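Local coordinates for protein acyl-CoA dehydrogenase FadE3 (Mycobacterium smegmatis, PDB 4IV6) that belongs to the acyl-CoA dehydrogenase family of flavoproteins, pairing a beta-rich middle domain with helical domains and holding a bound dihydroflavine-adenine dinucleotide, at residues G194-D200 / S211-T217. Numbering follows the deposited sequence.
Sequences GFDVSRD and SCELNFT
F195 pairs with F216 and V197 with L214 as non-hydrogen-bonded antiparallel pairs of a beta hairpin whose short segment axes come within 4.7 Å; D196 N to N215 O (2.9 Å) and N215 N to D196 O bond the residues between them. The hairpin belongs to the antiparallel sheet of the middle domain, where strand 211-216 also pairs with strand 148-159. S198 N still bonds E213 O, but S198 and R199 both lie opposite E213, a beta bulge whose second bond, E213 N to R199 O, is weak. On the largely apolar face of F195, V197, L214 and F216, CE1 of F216 sits over one face of the F195 ring, 3.5 Å from its CG and offset toward the rim, the planes inclined at 34°. With CG anti to the backbone N (chi1 177°), the F195 ring lies alongside the F216 side chain, and its CE1 meets L214 CD1 obliquely at 3.9 Å. V197 CG1 rests against C212 SG (3.8 Å). The other face is polar. N215 ND2 donates in its amide plane to S198 OG (2.9 Å, nearly straight at 174°) and to the anti lone pair of E213 OE1 (2.9 Å); S198 OG in turn donates to D196 OD2, from above the carboxylate plane. R199 approaches the E213 carboxylate in a salt bridge of doubtful geometry, the modelled NH2-OE2 separation being very short. D200 OD1 pairs with R162, while S211, bonded to S159, touches the bound dihydroflavine-adenine dinucleotide. Both N215 amide hydrogens are thus used, which fixes the amide's rotation, and S198 OG relays the bonding between strands, linking N215 to D196.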
loop_
_atom_site.group_PDB
_atom_site.type_symbol
_atom_site.label_atom_id
_atom_site.label_comp_id
_atom_site.label_asym_id
_atom_site.label_seq_id
_atom_site.Cartn_x
_atom_site.Cartn_y
_atom_site.Cartn_z
ATOM N N GLY B 194 34.128 -15.263 32.807
ATOM C CA GLY B 194 32.708 -15.538 32.996
ATOM C C GLY B 194 31.830 -14.872 31.934
ATOM O O GLY B 194 30.631 -15.124 31.880
ATOM N N PHE B 195 32.416 -14.003 31.113
ATOM C CA PHE B 195 31.669 -13.319 30.051
ATOM C C PHE B 195 32.052 -14.016 28.745
ATOM O O PHE B 195 33.144 -13.789 28.219
ATOM C CB PHE B 195 32.064 -11.829 30.045
ATOM C CG PHE B 195 31.435 -10.990 28.956
ATOM C CD1 PHE B 195 30.622 -11.523 27.964
ATOM C CD2 PHE B 195 31.731 -9.649 28.905
ATOM C CE1 PHE B 195 30.095 -10.727 26.969
ATOM C CE2 PHE B 195 31.206 -8.838 27.922
ATOM C CZ PHE B 195 30.383 -9.386 26.948
ATOM N N ASP B 196 31.159 -14.848 28.231
ATOM C CA ASP B 196 31.424 -15.625 27.033
ATOM C C ASP B 196 30.694 -15.016 25.842
ATOM O O ASP B 196 29.496 -14.692 25.923
ATOM C CB ASP B 196 30.952 -17.065 27.255
ATOM C CG ASP B 196 31.264 -17.988 26.082
ATOM O OD1 ASP B 196 32.408 -18.168 25.707
ATOM O OD2 ASP B 196 30.334 -18.557 25.522
ATOM N N VAL B 197 31.434 -14.820 24.756
ATOM C CA VAL B 197 30.863 -14.395 23.478
ATOM C C VAL B 197 30.770 -15.664 22.658
ATOM O O VAL B 197 31.774 -16.224 22.186
ATOM C CB VAL B 197 31.700 -13.312 22.794
ATOM C CG1 VAL B 197 31.036 -12.878 21.496
ATOM C CG2 VAL B 197 31.823 -12.121 23.716
ATOM N N SER B 198 29.543 -16.140 22.539
ATOM C CA SER B 198 29.315 -17.580 22.475
ATOM C C SER B 198 29.271 -18.086 21.067
ATOM O O SER B 198 29.773 -19.200 20.815
ATOM C CB SER B 198 28.044 -18.016 23.259
ATOM O OG SER B 198 28.015 -17.517 24.600
ATOM N N ARG B 199 28.670 -17.337 20.146
ATOM C CA ARG B 199 28.727 -17.732 18.703
ATOM C C ARG B 199 28.207 -16.617 17.783
ATOM O O ARG B 199 27.445 -15.773 18.261
ATOM C CB ARG B 199 27.901 -18.994 18.449
ATOM C CG ARG B 199 26.398 -18.765 18.489
ATOM C CD ARG B 199 25.634 -20.061 18.582
ATOM N NE ARG B 199 24.243 -19.831 18.930
ATOM C CZ ARG B 199 23.820 -19.505 20.149
ATOM N NH1 ARG B 199 24.675 -19.362 21.162
ATOM N NH2 ARG B 199 22.524 -19.312 20.357
ATOM N N ASP B 200 28.678 -16.581 16.542
ATOM C CA ASP B 200 28.180 -15.660 15.503
ATOM C C ASP B 200 26.886 -16.198 14.925
ATOM O O ASP B 200 26.865 -17.319 14.462
ATOM C CB ASP B 200 29.166 -15.531 14.362
ATOM C CG ASP B 200 30.436 -14.809 14.771
ATOM O OD1 ASP B 200 30.544 -14.404 15.957
ATOM O OD2 ASP B 200 31.331 -14.647 13.909
ATOM N N SER B 211 27.024 -10.720 14.911
ATOM C CA SER B 211 26.047 -10.571 15.979
ATOM C C SER B 211 26.048 -11.848 16.777
ATOM O O SER B 211 26.012 -12.935 16.191
ATOM C CB SER B 211 24.658 -10.289 15.426
ATOM O OG SER B 211 24.680 -8.995 14.807
ATOM N N CYS B 212 26.100 -11.717 18.094
ATOM C CA CYS B 212 26.404 -12.842 18.968
ATOM C C CYS B 212 25.466 -13.070 20.143
ATOM O O CYS B 212 24.829 -12.133 20.657
ATOM C CB CYS B 212 27.804 -12.639 19.539
ATOM S SG CYS B 212 29.098 -12.411 18.291
ATOM N N GLU B 213 25.426 -14.323 20.571
ATOM C CA GLU B 213 24.917 -14.672 21.877
ATOM C C GLU B 213 25.999 -14.497 22.940
ATOM O O GLU B 213 27.140 -14.901 22.738
ATOM C CB GLU B 213 24.389 -16.097 21.920
ATOM C CG GLU B 213 23.623 -16.401 23.203
ATOM C CD GLU B 213 23.103 -17.835 23.231
ATOM O OE1 GLU B 213 23.558 -18.670 24.044
ATOM O OE2 GLU B 213 22.276 -18.130 22.362
ATOM N N LEU B 214 25.612 -13.863 24.035
ATOM C CA LEU B 214 26.444 -13.650 25.202
ATOM C C LEU B 214 25.910 -14.439 26.400
ATOM O O LEU B 214 24.718 -14.390 26.701
ATOM C CB LEU B 214 26.442 -12.197 25.624
ATOM C CG LEU B 214 26.611 -11.102 24.574
ATOM C CD1 LEU B 214 26.686 -9.760 25.287
ATOM C CD2 LEU B 214 27.826 -11.331 23.700
ATOM N N ASN B 215 26.812 -15.081 27.131
ATOM C CA ASN B 215 26.459 -15.821 28.332
ATOM C C ASN B 215 27.345 -15.397 29.482
ATOM O O ASN B 215 28.553 -15.429 29.346
ATOM C CB ASN B 215 26.581 -17.316 28.045
ATOM C CG ASN B 215 25.396 -17.819 27.274
ATOM O OD1 ASN B 215 24.321 -18.001 27.848
ATOM N ND2 ASN B 215 25.561 -18.042 25.990
ATOM N N PHE B 216 26.724 -14.958 30.579
ATOM C CA PHE B 216 27.405 -14.536 31.787
ATOM C C PHE B 216 27.204 -15.583 32.883
ATOM O O PHE B 216 26.056 -15.918 33.253
ATOM C CB PHE B 216 26.836 -13.216 32.258
ATOM C CG PHE B 216 26.989 -12.118 31.270
ATOM C CD1 PHE B 216 28.149 -11.352 31.254
ATOM C CD2 PHE B 216 26.022 -11.876 30.345
ATOM C CE1 PHE B 216 28.312 -10.320 30.350
ATOM C CE2 PHE B 216 26.172 -10.863 29.408
ATOM C CZ PHE B 216 27.321 -10.093 29.413
ATOM N N THR B 217 28.320 -16.126 33.355
ATOM C CA THR B 217 28.347 -17.076 34.463
ATOM C C THR B 217 29.228 -16.532 35.554
ATOM O O THR B 217 30.430 -16.470 35.394
ATOM C CB THR B 217 28.919 -18.408 33.979
ATOM O OG1 THR B 217 28.212 -18.817 32.797
ATOM C CG2 THR B 217 28.789 -19.464 35.043
#